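Local coordinates for CRISPR-associated endonuclease/helicase Cas3 (Thermus thermophilus HB8, PDB 3SKD), which cleaves single-stranded DNA through its metal-dependent N-terminal HD nuclease domain, the part present here, and carries a helicase/ATPase in its remainder for CRISPR immunity, at residues Val71-Leu76 with Leu116-Leu121; Pro25-Met30 with Arg171-Glu176; Leu31-Val36 with Ser207-Val212. All coordinates share one frame; numbering follows the deposited sequence.

Contact 1 (Val71-Leu76 with Leu116-Leu121); sequences VGLHDL and LFLRRL. With NI (nickel (II) ion), chain B.
L76 meets L121 tip to tip, with CD2 of L76 3.6 Å from CD2 of L121, and this leucine pair ties the metal-bearing turn of the HD domain to helix 110-124. The turn holds the H-D doublet that gives the fold its name: H74 and D75 bind the nickel ion on one side, while L73 and L76 point to the helix on the other. The same CD2 of L76 also lies 3.9 Å from CD2 of L118, the two side chains crossing at a slant. L118 CD2 in turn sits 3.9 Å from CD1 of L73, so this one methyl touches both leucines of the turn. L76 gets there because its CG is anti to the backbone N (chi1 -176°), which carries CD2 toward L118 and L121. F117 comes in with its ring edge, CD2 3.7 Å from the carbonyl O of L76 and that O near the ring plane; R170 makes a cation-pi contact with the same ring. No hydrogen bond crosses between the two segments, although T114, just before the segment in helix 110-124, hydrogen-bonds through OG1 to the carbonyl O of H74. L73 is the first residue after helix 60-72 to leave helical phi/psi. The metal is held by H74 NE2 and D75 OD2, with H29, D210 and two waters completing six ligands; K78 also hydrogen-bonds to D75 OD2. The rotation of the H74 ring is fixed at its other nitrogen: ND1 donates to the carbonyl O of V71 over 3.0 Å, bent to 138° at the hydrogen, and that oxygen also accepts from the backbone N of H74.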
ATOM      1  N   VAL A  71      -1.762   0.537   2.910  1.00 17.85           N
ATOM      2  CA  VAL A  71      -2.015   0.759   1.510  1.00 17.59           C
ATOM      3  C   VAL A  71      -0.676   1.007   0.768  1.00 22.75           C
ATOM      4  O   VAL A  71      -0.486   0.570  -0.366  1.00 20.93           O
ATOM      5  CB  VAL A  71      -2.948   1.906   1.420  1.00 25.82           C
ATOM      6  CG1 VAL A  71      -2.915   2.510   0.106  1.00 24.38           C
ATOM      7  CG2 VAL A  71      -4.417   1.386   1.839  1.00 27.53           C
ATOM      8  N   GLY A  72       0.246   1.670   1.422  1.00 17.78           N
ATOM      9  CA  GLY A  72       1.558   1.844   0.827  1.00 24.31           C
ATOM     10  C   GLY A  72       2.241   0.512   0.532  1.00 27.89           C
ATOM     11  O   GLY A  72       3.063   0.444  -0.368  1.00 27.58           O
ATOM     12  N   LEU A  73       1.939  -0.533   1.308  1.00 24.34           N
ATOM     13  CA  LEU A  73       2.613  -1.809   1.131  1.00 24.15           C
ATOM     14  C   LEU A  73       1.986  -2.669   0.039  1.00 26.14           C
ATOM     15  O   LEU A  73       2.353  -3.835  -0.073  1.00 24.60           O
ATOM     16  CB  LEU A  73       2.524  -2.639   2.386  1.00 24.23           C
ATOM     17  CG  LEU A  73       3.012  -1.960   3.658  1.00 33.10           C
ATOM     18  CD1 LEU A  73       2.658  -2.896   4.797  1.00 48.34           C
ATOM     19  CD2 LEU A  73       4.465  -1.707   3.527  1.00 30.60           C
ATOM     20  N   HIS A  74       1.022  -2.146  -0.700  1.00 19.95           N
ATOM     21  CA  HIS A  74       0.334  -2.964  -1.713  1.00 19.15           C
ATOM     22  C   HIS A  74       1.300  -3.559  -2.743  1.00 24.70           C
ATOM     23  O   HIS A  74       0.974  -4.557  -3.384  1.00 21.31           O
ATOM     24  CB  HIS A  74      -0.691  -2.141  -2.480  1.00 24.37           C
ATOM     25  CG  HIS A  74      -0.067  -1.207  -3.472  1.00 28.53           C
ATOM     26  ND1 HIS A  74       0.618  -0.063  -3.093  1.00 34.37           N
ATOM     27  CD2 HIS A  74       0.019  -1.258  -4.826  1.00 35.78           C
ATOM     28  CE1 HIS A  74       1.080   0.553  -4.170  1.00 23.96           C
ATOM     29  NE2 HIS A  74       0.708  -0.139  -5.232  1.00 37.24           N
ATOM     30  N   ASP A  75       2.429  -2.903  -2.993  1.00 19.99           N
ATOM     31  CA  ASP A  75       3.406  -3.438  -3.974  1.00 20.77           C
ATOM     32  C   ASP A  75       4.625  -4.066  -3.359  1.00 25.58           C
ATOM     33  O   ASP A  75       5.645  -4.229  -4.036  1.00 25.73           O
ATOM     34  CB  ASP A  75       3.922  -2.352  -4.933  1.00 23.86           C
ATOM     35  CG  ASP A  75       2.967  -2.110  -6.122  1.00 33.07           C
ATOM     36  OD1 ASP A  75       2.075  -2.951  -6.375  1.00 32.37           O
ATOM     37  OD2 ASP A  75       3.051  -1.099  -6.795  1.00 29.14           O
ATOM     38  N   LEU A  76       4.531  -4.453  -2.106  1.00 23.06           N
ATOM     39  CA  LEU A  76       5.632  -5.155  -1.501  1.00 23.57           C
ATOM     40  C   LEU A  76       6.011  -6.459  -2.304  1.00 25.44           C
ATOM     41  O   LEU A  76       7.189  -6.835  -2.372  1.00 26.60           O
ATOM     42  CB  LEU A  76       5.270  -5.468  -0.060  1.00 22.91           C
ATOM     43  CG  LEU A  76       6.417  -6.122   0.661  1.00 25.55           C
ATOM     44  CD1 LEU A  76       7.498  -5.068   0.730  1.00 30.24           C
ATOM     45  CD2 LEU A  76       5.962  -6.555   2.020  1.00 25.56           C
ATOM     46  N   LEU A 116       1.293 -13.218   0.012  1.00 26.03           N
ATOM     47  CA  LEU A 116       2.157 -14.134   0.777  1.00 24.16           C
ATOM     48  C   LEU A 116       3.065 -13.413   1.727  1.00 24.72           C
ATOM     49  O   LEU A 116       3.273 -13.860   2.830  1.00 25.48           O
ATOM     50  CB  LEU A 116       3.023 -14.960  -0.147  1.00 32.04           C
ATOM     51  CG  LEU A 116       2.226 -15.923  -0.991  1.00 33.81           C
ATOM     52  CD1 LEU A 116       3.132 -16.553  -2.004  1.00 34.02           C
ATOM     53  CD2 LEU A 116       1.581 -16.933  -0.096  1.00 36.89           C
ATOM     54  N   PHE A 117       3.636 -12.299   1.300  1.00 20.87           N
ATOM     55  CA  PHE A 117       4.611 -11.608   2.139  1.00 26.72           C
ATOM     56  C   PHE A 117       3.895 -10.935   3.320  1.00 35.14           C
ATOM     57  O   PHE A 117       4.335 -10.958   4.474  1.00 25.43           O
ATOM     58  CB  PHE A 117       5.331 -10.518   1.345  1.00 22.93           C
ATOM     59  CG  PHE A 117       6.206 -11.024   0.200  1.00 29.97           C
ATOM     60  CD1 PHE A 117       6.705 -12.327   0.141  1.00 24.65           C
ATOM     61  CD2 PHE A 117       6.514 -10.158  -0.828  1.00 25.00           C
ATOM     62  CE1 PHE A 117       7.522 -12.717  -0.935  1.00 29.63           C
ATOM     63  CE2 PHE A 117       7.329 -10.542  -1.877  1.00 28.37           C
ATOM     64  CZ  PHE A 117       7.818 -11.817  -1.937  1.00 32.92           C
ATOM     65  N   LEU A 118       2.773 -10.297   3.021  1.00 25.01           N
ATOM     66  CA  LEU A 118       2.119  -9.535   4.055  1.00 25.43           C
ATOM     67  C   LEU A 118       1.514 -10.464   5.105  1.00 27.33           C
ATOM     68  O   LEU A 118       1.383 -10.085   6.256  1.00 25.30           O
ATOM     69  CB  LEU A 118       1.030  -8.662   3.463  1.00 29.71           C
ATOM     70  CG  LEU A 118       1.547  -7.394   2.776  1.00 30.04           C
ATOM     71  CD1 LEU A 118       0.347  -6.509   2.372  1.00 22.79           C
ATOM     72  CD2 LEU A 118       2.484  -6.630   3.721  1.00 29.93           C
ATOM     73  N   ARG A 119       1.131 -11.671   4.718  1.00 24.79           N
ATOM     74  CA  ARG A 119       0.516 -12.597   5.667  1.00 31.69           C
ATOM     75  C   ARG A 119       1.501 -12.833   6.813  1.00 33.51           C
ATOM     76  O   ARG A 119       1.131 -12.859   7.993  1.00 31.74           O
ATOM     77  CB  ARG A 119       0.238 -13.962   5.017  1.00 30.15           C
ATOM     78  CG  ARG A 119      -1.081 -14.109   4.252  1.00 35.23           C
ATOM     79  CD  ARG A 119      -1.210 -15.443   3.479  1.00 41.15           C
ATOM     80  NE  ARG A 119      -1.335 -16.627   4.331  1.00 40.46           N
ATOM     81  CZ  ARG A 119      -2.499 -17.199   4.666  1.00 58.04           C
ATOM     82  NH1 ARG A 119      -3.659 -16.704   4.209  1.00 57.91           N
ATOM     83  NH2 ARG A 119      -2.533 -18.277   5.460  1.00 59.03           N
ATOM     84  N   ARG A 120       2.763 -13.044   6.437  1.00 25.90           N
ATOM     85  CA  ARG A 120       3.828 -13.316   7.414  1.00 24.21           C
ATOM     86  C   ARG A 120       4.217 -12.040   8.172  1.00 23.80           C
ATOM     87  O   ARG A 120       4.262 -12.003   9.386  1.00 27.75           O
ATOM     88  CB  ARG A 120       5.036 -13.874   6.652  1.00 29.59           C
ATOM     89  CG  ARG A 120       6.207 -14.362   7.480  1.00 53.58           C
ATOM     90  CD  ARG A 120       7.004 -15.406   6.731  1.00 57.79           C
ATOM     91  NE  ARG A 120       6.189 -16.572   6.429  1.00 68.22           N
ATOM     92  CZ  ARG A 120       6.603 -17.611   5.716  1.00 73.90           C
ATOM     93  NH1 ARG A 120       7.837 -17.637   5.223  1.00 63.92           N
ATOM     94  NH2 ARG A 120       5.779 -18.625   5.497  1.00 72.27           N
ATOM     95  N   LEU A 121       4.512 -10.992   7.415  1.00 26.36           N
ATOM     96  CA  LEU A 121       5.084  -9.756   7.942  1.00 28.04           C
ATOM     97  C   LEU A 121       4.149  -9.008   8.886  1.00 27.38           C
ATOM     98  O   LEU A 121       4.593  -8.423   9.871  1.00 25.35           O
ATOM     99  CB  LEU A 121       5.451  -8.816   6.800  1.00 27.35           C
ATOM    100  CG  LEU A 121       6.901  -8.935   6.292  1.00 36.58           C
ATOM    101  CD1 LEU A 121       7.282 -10.374   6.069  1.00 36.35           C
ATOM    102  CD2 LEU A 121       7.047  -8.136   5.024  1.00 31.27           C
TER
HETATM  103 NI    NI B 261       1.567   0.147  -7.305  1.00 28.56          NI
HETATM  104  O   HOH W   1       1.987   0.635  -9.180  1.00 28.75           O
HETATM  105  O   HOH W   2       0.437  -1.756  -8.117  1.00 26.18           O

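Contact 2 (Pro25-Met30 with Arg171-Glu176); sequences PLLAHM and RWLLEE. With NI (nickel (II) ion), chain B.
L27 and L173 cross obliquely where helix 26-43 packs on helix 165-181, and this is the dense part of the contact. CD2 of L173 lies against both CB and CD1 of L27, 3.9 Å from CB. One turn on, M30 bends at the CG-SD bond (chi3 68°), which brings its CE to 4.3 Å from CB of L173. L26 adds a slacker touch, its CD2 4.4 Å from CD1 of L173. The short helical segments run at 33° to each other with their axes 11.0 Å apart, a spacing bridged by long leucine and methionine side chains. In the HD domain the helix turn bearing L27 and M30 also carries a metal ligand: H29 has no part in the leucine packing and binds nickel through NE2 at 2.3 Å. The partly exposed W172 fits more loosely, offering only its ring edge, with CZ3 4.3 Å from CD2 of L27, while its side chain also rests on A11 and A14 of helix 10-16. E176, likewise partly exposed, still packs closely through its methylene: it crosses L27 at about a right angle, CG 3.9 Å from CD1 of L27, and its carboxylate forms salt bridges to R179 and R180.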
ATOM      1  N   PRO A  25      12.423   4.324  -7.316  1.00 28.02           N
ATOM      2  CA  PRO A  25      12.532   3.176  -6.403  1.00 22.70           C
ATOM      3  C   PRO A  25      11.156   2.657  -5.928  1.00 20.69           C
ATOM      4  O   PRO A  25      10.248   3.462  -5.786  1.00 20.51           O
ATOM      5  CB  PRO A  25      13.334   3.747  -5.216  1.00 26.93           C
ATOM      6  CG  PRO A  25      14.166   4.916  -5.820  1.00 20.99           C
ATOM      7  CD  PRO A  25      13.285   5.469  -6.922  1.00 24.40           C
ATOM      8  N   LEU A  26      11.036   1.365  -5.673  1.00 18.35           N
ATOM      9  CA  LEU A  26       9.849   0.783  -5.063  1.00 14.47           C
ATOM     10  C   LEU A  26       9.469   1.554  -3.788  1.00 23.46           C
ATOM     11  O   LEU A  26       8.306   1.871  -3.569  1.00 20.12           O
ATOM     12  CB  LEU A  26      10.105  -0.684  -4.761  1.00 22.65           C
ATOM     13  CG  LEU A  26       8.938  -1.478  -4.148  1.00 24.71           C
ATOM     14  CD1 LEU A  26       7.683  -1.319  -4.941  1.00 23.48           C
ATOM     15  CD2 LEU A  26       9.296  -2.939  -3.991  1.00 30.53           C
ATOM     16  N   LEU A  27      10.450   1.933  -2.974  1.00 21.82           N
ATOM     17  CA  LEU A  27      10.123   2.635  -1.737  1.00 23.02           C
ATOM     18  C   LEU A  27       9.470   3.979  -2.018  1.00 18.58           C
ATOM     19  O   LEU A  27       8.573   4.369  -1.294  1.00 21.01           O
ATOM     20  CB  LEU A  27      11.357   2.861  -0.903  1.00 23.51           C
ATOM     21  CG  LEU A  27      11.155   3.612   0.411  1.00 24.84           C
ATOM     22  CD1 LEU A  27      10.254   2.866   1.406  1.00 18.72           C
ATOM     23  CD2 LEU A  27      12.525   3.896   1.037  1.00 25.83           C
ATOM     24  N   ALA A  28       9.928   4.672  -3.060  1.00 20.36           N
ATOM     25  CA  ALA A  28       9.330   5.935  -3.463  1.00 18.01           C
ATOM     26  C   ALA A  28       7.868   5.706  -3.854  1.00 19.84           C
ATOM     27  O   ALA A  28       6.984   6.461  -3.481  1.00 20.55           O
ATOM     28  CB  ALA A  28      10.084   6.511  -4.640  1.00 19.70           C
ATOM     29  N   HIS A  29       7.603   4.684  -4.650  1.00 20.52           N
ATOM     30  CA  HIS A  29       6.235   4.432  -5.011  1.00 23.74           C
ATOM     31  C   HIS A  29       5.383   4.033  -3.785  1.00 22.79           C
ATOM     32  O   HIS A  29       4.220   4.418  -3.670  1.00 20.71           O
ATOM     33  CB  HIS A  29       6.180   3.329  -6.039  1.00 23.98           C
ATOM     34  CG  HIS A  29       4.784   2.948  -6.394  1.00 25.91           C
ATOM     35  ND1 HIS A  29       3.851   3.875  -6.807  1.00 22.32           N
ATOM     36  CD2 HIS A  29       4.150   1.749  -6.357  1.00 21.57           C
ATOM     37  CE1 HIS A  29       2.709   3.259  -7.035  1.00 28.71           C
ATOM     38  NE2 HIS A  29       2.864   1.979  -6.762  1.00 28.60           N
ATOM     39  N   MET A  30       5.964   3.296  -2.852  1.00 15.08           N
ATOM     40  CA  MET A  30       5.209   2.866  -1.665  1.00 20.12           C
ATOM     41  C   MET A  30       4.847   4.077  -0.813  1.00 21.16           C
ATOM     42  O   MET A  30       3.701   4.210  -0.332  1.00 21.24           O
ATOM     43  CB  MET A  30       5.968   1.840  -0.813  1.00 22.71           C
ATOM     44  CG  MET A  30       6.044   0.381  -1.407  1.00 30.94           C
ATOM     45  SD  MET A  30       7.350  -0.586  -0.495  1.00 36.48           S
ATOM     46  CE  MET A  30       6.635  -0.761   1.116  1.00 58.63           C
ATOM     47  N   ARG A 171      11.393  -7.065   4.890  1.00 21.72           N
ATOM     48  CA  ARG A 171      11.066  -6.644   6.241  1.00 18.48           C
ATOM     49  C   ARG A 171      11.528  -5.223   6.492  1.00 26.59           C
ATOM     50  O   ARG A 171      10.803  -4.406   7.130  1.00 22.55           O
ATOM     51  CB  ARG A 171      11.591  -7.626   7.262  1.00 23.23           C
ATOM     52  CG  ARG A 171      10.926  -8.987   7.042  1.00 39.03           C
ATOM     53  CD  ARG A 171      11.557 -10.102   7.846  1.00 45.35           C
ATOM     54  NE  ARG A 171      10.683 -11.274   7.958  1.00 40.09           N
ATOM     55  CZ  ARG A 171      10.216 -11.998   6.932  1.00 57.03           C
ATOM     56  NH1 ARG A 171      10.543 -11.668   5.684  1.00 51.77           N
ATOM     57  NH2 ARG A 171       9.420 -13.066   7.134  1.00 49.51           N
ATOM     58  N   TRP A 172      12.693  -4.892   5.921  1.00 20.82           N
ATOM     59  CA  TRP A 172      13.241  -3.544   6.008  1.00 25.03           C
ATOM     60  C   TRP A 172      12.272  -2.504   5.411  1.00 23.64           C
ATOM     61  O   TRP A 172      11.993  -1.449   5.996  1.00 23.32           O
ATOM     62  CB  TRP A 172      14.594  -3.490   5.261  1.00 23.20           C
ATOM     63  CG  TRP A 172      15.345  -2.185   5.461  1.00 28.22           C
ATOM     64  CD1 TRP A 172      16.344  -1.955   6.374  1.00 26.85           C
ATOM     65  CD2 TRP A 172      15.188  -0.953   4.726  1.00 28.44           C
ATOM     66  NE1 TRP A 172      16.793  -0.675   6.270  1.00 33.00           N
ATOM     67  CE2 TRP A 172      16.115  -0.028   5.271  1.00 29.91           C
ATOM     68  CE3 TRP A 172      14.357  -0.539   3.675  1.00 23.10           C
ATOM     69  CZ2 TRP A 172      16.226   1.299   4.805  1.00 30.39           C
ATOM     70  CZ3 TRP A 172      14.475   0.779   3.200  1.00 23.59           C
ATOM     71  CH2 TRP A 172      15.392   1.682   3.777  1.00 26.77           C
ATOM     72  N   LEU A 173      11.744  -2.820   4.241  1.00 24.50           N
ATOM     73  CA  LEU A 173      10.850  -1.898   3.564  1.00 22.11           C
ATOM     74  C   LEU A 173       9.548  -1.725   4.353  1.00 23.78           C
ATOM     75  O   LEU A 173       9.021  -0.627   4.460  1.00 22.57           O
ATOM     76  CB  LEU A 173      10.467  -2.437   2.191  1.00 21.87           C
ATOM     77  CG  LEU A 173      11.504  -2.248   1.084  1.00 24.56           C
ATOM     78  CD1 LEU A 173      11.202  -3.128  -0.059  1.00 23.91           C
ATOM     79  CD2 LEU A 173      11.629  -0.749   0.629  1.00 21.95           C
ATOM     80  N   LEU A 174       8.994  -2.814   4.851  1.00 22.73           N
ATOM     81  CA  LEU A 174       7.755  -2.680   5.618  1.00 22.19           C
ATOM     82  C   LEU A 174       7.991  -1.775   6.829  1.00 33.57           C
ATOM     83  O   LEU A 174       7.235  -0.833   7.080  1.00 30.75           O
ATOM     84  CB  LEU A 174       7.203  -4.031   6.047  1.00 24.42           C
ATOM     85  CG  LEU A 174       5.974  -3.806   6.952  1.00 34.26           C
ATOM     86  CD1 LEU A 174       5.016  -4.934   6.754  1.00 32.52           C
ATOM     87  CD2 LEU A 174       6.387  -3.657   8.417  1.00 35.06           C
ATOM     88  N   GLU A 175       9.078  -2.016   7.558  1.00 31.77           N
ATOM     89  CA  GLU A 175       9.417  -1.197   8.710  1.00 29.22           C
ATOM     90  C   GLU A 175       9.668   0.271   8.291  1.00 30.56           C
ATOM     91  O   GLU A 175       9.333   1.191   9.023  1.00 25.38           O
ATOM     92  CB  GLU A 175      10.677  -1.787   9.387  1.00 37.92           C
ATOM     93  CG  GLU A 175      10.988  -1.210  10.735  1.00 47.71           C
ATOM     94  CD  GLU A 175       9.890  -1.439  11.769  1.00 52.90           C
ATOM     95  OE1 GLU A 175       9.397  -2.601  11.875  1.00 55.53           O
ATOM     96  OE2 GLU A 175       9.511  -0.438  12.448  1.00 57.35           O
ATOM     97  N   GLU A 176      10.266   0.504   7.120  1.00 23.79           N
ATOM     98  CA  GLU A 176      10.553   1.864   6.702  1.00 28.35           C
ATOM     99  C   GLU A 176       9.243   2.647   6.473  1.00 26.31           C
ATOM    100  O   GLU A 176       9.157   3.794   6.814  1.00 24.93           O
ATOM    101  CB  GLU A 176      11.403   1.929   5.428  1.00 26.06           C
ATOM    102  CG  GLU A 176      11.789   3.350   4.988  1.00 32.99           C
ATOM    103  CD  GLU A 176      12.972   3.958   5.767  1.00 36.83           C
ATOM    104  OE1 GLU A 176      13.464   3.338   6.717  1.00 40.96           O
ATOM    105  OE2 GLU A 176      13.418   5.065   5.432  1.00 43.27           O
TER
HETATM  106 NI    NI B 261       1.567   0.147  -7.305  1.00 28.56          NI
HETATM  107  O   HOH W   1       1.987   0.635  -9.180  1.00 28.75           O
HETATM  108  O   HOH W   2       0.437  -1.756  -8.117  1.00 26.18           O

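Contact 3 (Leu31-Val36 with Ser207-Val212); sequences LDTAAV and SFADWV. With NI (nickel (II) ion), chain B.
Two helices that each supply a metal ligand to the HD nuclease site pack together here, through V36 and T33 of helix 26-43 and A209 and V212 of helix 196-213. V36 meets both residues of the other helix: CG1, anti to the backbone N (chi1 173°), is 3.7 Å from CB of A209 and also touches V212 at CB, 3.9 Å away. The V36 and V212 side chains pass at an oblique angle, and CG2 of V36 is 3.9 Å from CG1 of V212. The CB of A209 is 3.7 Å from the carbonyl O of T33. The axes of the short segments cross at 123° and approach to 8.2 Å, consistent with the small A209 at the crossing. This packing is part of the all-helical HD domain, with T33 next to the metal ligand H29. Nearer the ion, the methyl CG2 of T33 faces the backbone N of D210 at 3.8 Å, whereas OG1 is hydrogen-bonded to the carbonyl O of H29. The CB of D210 points away from helix 26-43, and OD1 binds nickel at 2.2 Å.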
ATOM      1  N   LEU A  31       5.781   5.012  -0.676  1.00 20.63           N
ATOM      2  CA  LEU A  31       5.520   6.190   0.119  1.00 23.03           C
ATOM      3  C   LEU A  31       4.533   7.136  -0.572  1.00 19.52           C
ATOM      4  O   LEU A  31       3.730   7.794   0.135  1.00 20.90           O
ATOM      5  CB  LEU A  31       6.819   6.940   0.448  1.00 18.92           C
ATOM      6  CG  LEU A  31       7.718   6.199   1.434  1.00 25.03           C
ATOM      7  CD1 LEU A  31       9.066   6.939   1.504  1.00 22.11           C
ATOM      8  CD2 LEU A  31       7.075   6.103   2.834  1.00 22.01           C
ATOM      9  N   ASP A  32       4.593   7.197  -1.923  1.00 17.87           N
ATOM     10  CA  ASP A  32       3.671   8.019  -2.747  1.00 20.23           C
ATOM     11  C   ASP A  32       2.239   7.509  -2.525  1.00 21.14           C
ATOM     12  O   ASP A  32       1.309   8.267  -2.340  1.00 19.90           O
ATOM     13  CB  ASP A  32       3.973   7.883  -4.262  1.00 18.78           C
ATOM     14  CG  ASP A  32       5.268   8.603  -4.697  1.00 22.20           C
ATOM     15  OD1 ASP A  32       5.828   9.380  -3.881  1.00 24.34           O
ATOM     16  OD2 ASP A  32       5.696   8.377  -5.852  1.00 20.21           O
ATOM     17  N   THR A  33       2.107   6.194  -2.609  1.00 17.08           N
ATOM     18  CA  THR A  33       0.825   5.518  -2.469  1.00 17.54           C
ATOM     19  C   THR A  33       0.253   5.794  -1.045  1.00 20.64           C
ATOM     20  O   THR A  33      -0.904   6.217  -0.904  1.00 23.16           O
ATOM     21  CB  THR A  33       0.968   4.018  -2.840  1.00 22.29           C
ATOM     22  OG1 THR A  33       1.411   3.925  -4.207  1.00 22.29           O
ATOM     23  CG2 THR A  33      -0.417   3.251  -2.692  1.00 17.34           C
ATOM     24  N   ALA A  34       1.084   5.662  -0.021  1.00 19.18           N
ATOM     25  CA  ALA A  34       0.688   5.983   1.349  1.00 19.57           C
ATOM     26  C   ALA A  34       0.256   7.416   1.462  1.00 20.98           C
ATOM     27  O   ALA A  34      -0.675   7.706   2.187  1.00 19.10           O
ATOM     28  CB  ALA A  34       1.821   5.736   2.372  1.00 17.56           C
ATOM     29  N   ALA A  35       0.939   8.303   0.758  1.00 17.46           N
ATOM     30  CA  ALA A  35       0.657   9.727   0.882  1.00 22.81           C
ATOM     31  C   ALA A  35      -0.677  10.029   0.252  1.00 17.29           C
ATOM     32  O   ALA A  35      -1.473  10.771   0.810  1.00 20.60           O
ATOM     33  CB  ALA A  35       1.806  10.615   0.261  1.00 21.96           C
ATOM     34  N   VAL A  36      -0.924   9.418  -0.896  1.00 18.26           N
ATOM     35  CA  VAL A  36      -2.224   9.538  -1.537  1.00 22.11           C
ATOM     36  C   VAL A  36      -3.300   9.065  -0.558  1.00 18.48           C
ATOM     37  O   VAL A  36      -4.300   9.748  -0.334  1.00 21.51           O
ATOM     38  CB  VAL A  36      -2.290   8.761  -2.866  1.00 18.66           C
ATOM     39  CG1 VAL A  36      -3.666   8.780  -3.388  1.00 18.60           C
ATOM     40  CG2 VAL A  36      -1.329   9.442  -3.899  1.00 19.97           C
ATOM     41  N   SER A 207      -6.562   0.286  -4.002  1.00 22.59           N
ATOM     42  CA  SER A 207      -6.816   0.310  -5.420  1.00 26.55           C
ATOM     43  C   SER A 207      -6.842   1.741  -5.979  1.00 31.50           C
ATOM     44  O   SER A 207      -6.212   2.043  -7.000  1.00 22.46           O
ATOM     45  CB  SER A 207      -8.130  -0.446  -5.675  1.00 27.08           C
ATOM     46  OG  SER A 207      -8.507  -0.336  -7.012  1.00 38.01           O
ATOM     47  N   PHE A 208      -7.577   2.630  -5.321  1.00 23.66           N
ATOM     48  CA  PHE A 208      -7.579   4.034  -5.728  1.00 20.93           C
ATOM     49  C   PHE A 208      -6.186   4.665  -5.582  1.00 20.02           C
ATOM     50  O   PHE A 208      -5.686   5.339  -6.487  1.00 23.42           O
ATOM     51  CB  PHE A 208      -8.581   4.831  -4.889  1.00 19.10           C
ATOM     52  CG  PHE A 208      -8.604   6.319  -5.210  1.00 17.68           C
ATOM     53  CD1 PHE A 208      -9.142   6.788  -6.399  1.00 20.59           C
ATOM     54  CD2 PHE A 208      -8.122   7.234  -4.304  1.00 23.73           C
ATOM     55  CE1 PHE A 208      -9.188   8.160  -6.688  1.00 26.28           C
ATOM     56  CE2 PHE A 208      -8.148   8.630  -4.587  1.00 23.22           C
ATOM     57  CZ  PHE A 208      -8.695   9.073  -5.781  1.00 20.77           C
ATOM     58  N   ALA A 209      -5.553   4.483  -4.440  1.00 17.73           N
ATOM     59  CA  ALA A 209      -4.335   5.253  -4.171  1.00 14.09           C
ATOM     60  C   ALA A 209      -3.212   4.771  -5.084  1.00 20.52           C
ATOM     61  O   ALA A 209      -2.376   5.546  -5.515  1.00 22.03           O
ATOM     62  CB  ALA A 209      -3.913   5.104  -2.757  1.00 17.74           C
ATOM     63  N   ASP A 210      -3.192   3.479  -5.327  1.00 19.78           N
ATOM     64  CA  ASP A 210      -2.192   2.889  -6.235  1.00 17.59           C
ATOM     65  C   ASP A 210      -2.319   3.448  -7.630  1.00 20.73           C
ATOM     66  O   ASP A 210      -1.339   3.797  -8.286  1.00 25.29           O
ATOM     67  CB  ASP A 210      -2.314   1.391  -6.263  1.00 22.23           C
ATOM     68  CG  ASP A 210      -1.288   0.740  -7.217  1.00 40.81           C
ATOM     69  OD1 ASP A 210      -0.277   1.378  -7.580  1.00 28.71           O
ATOM     70  OD2 ASP A 210      -1.435  -0.438  -7.544  1.00 29.40           O
ATOM     71  N   TRP A 211      -3.550   3.627  -8.055  1.00 22.47           N
ATOM     72  CA  TRP A 211      -3.809   4.234  -9.332  1.00 23.54           C
ATOM     73  C   TRP A 211      -3.347   5.674  -9.424  1.00 28.39           C
ATOM     74  O   TRP A 211      -2.721   6.076 -10.432  1.00 23.11           O
ATOM     75  CB  TRP A 211      -5.296   4.143  -9.542  1.00 22.67           C
ATOM     76  CG  TRP A 211      -5.704   4.733 -10.765  1.00 20.10           C
ATOM     77  CD1 TRP A 211      -5.419   4.279 -12.018  1.00 17.48           C
ATOM     78  CD2 TRP A 211      -6.472   5.918 -10.919  1.00 20.16           C
ATOM     79  NE1 TRP A 211      -5.978   5.097 -12.938  1.00 19.92           N
ATOM     80  CE2 TRP A 211      -6.636   6.116 -12.306  1.00 21.66           C
ATOM     81  CE3 TRP A 211      -7.065   6.807 -10.030  1.00 23.28           C
ATOM     82  CZ2 TRP A 211      -7.357   7.165 -12.825  1.00 27.19           C
ATOM     83  CZ3 TRP A 211      -7.783   7.875 -10.544  1.00 32.96           C
ATOM     84  CH2 TRP A 211      -7.918   8.049 -11.946  1.00 26.61           C
ATOM     85  N   VAL A 212      -3.686   6.499  -8.447  1.00 17.91           N
ATOM     86  CA  VAL A 212      -3.230   7.869  -8.480  1.00 23.90           C
ATOM     87  C   VAL A 212      -1.677   7.873  -8.519  1.00 26.90           C
ATOM     88  O   VAL A 212      -1.077   8.518  -9.386  1.00 25.35           O
ATOM     89  CB  VAL A 212      -3.700   8.620  -7.281  1.00 17.89           C
ATOM     90  CG1 VAL A 212      -3.163  10.033  -7.309  1.00 19.72           C
ATOM     91  CG2 VAL A 212      -5.234   8.668  -7.224  1.00 20.61           C
TER
HETATM   92 NI    NI B 261       1.567   0.147  -7.305  1.00 28.56          NI
HETATM   93  O   HOH W   1       1.987   0.635  -9.180  1.00 28.75           O
HETATM   94  O   HOH W   2       0.437  -1.756  -8.117  1.00 26.18           O

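How the contacts relate
Contacts 2 and 3 share helix 26-43: its first turn packs on helix 165-181 and the next on helix 196-213. Their segments alternate along the chain, in the order 25-30, 31-36, 171-176, 207-212. Contact 1 is nested inside the loops closed by both, linking the turn after helix 60-72 to helix 110-124. Its centre lies about 10 Å from the centre of contact 2 and about 14 Å from that of contact 3. All three converge on one nickel ion, contact 1 giving H74 and D75, contact 2 H29 and contact 3 D210. The HD nuclease site is thus assembled from ligands distant in sequence, from two helices and the turn after a third.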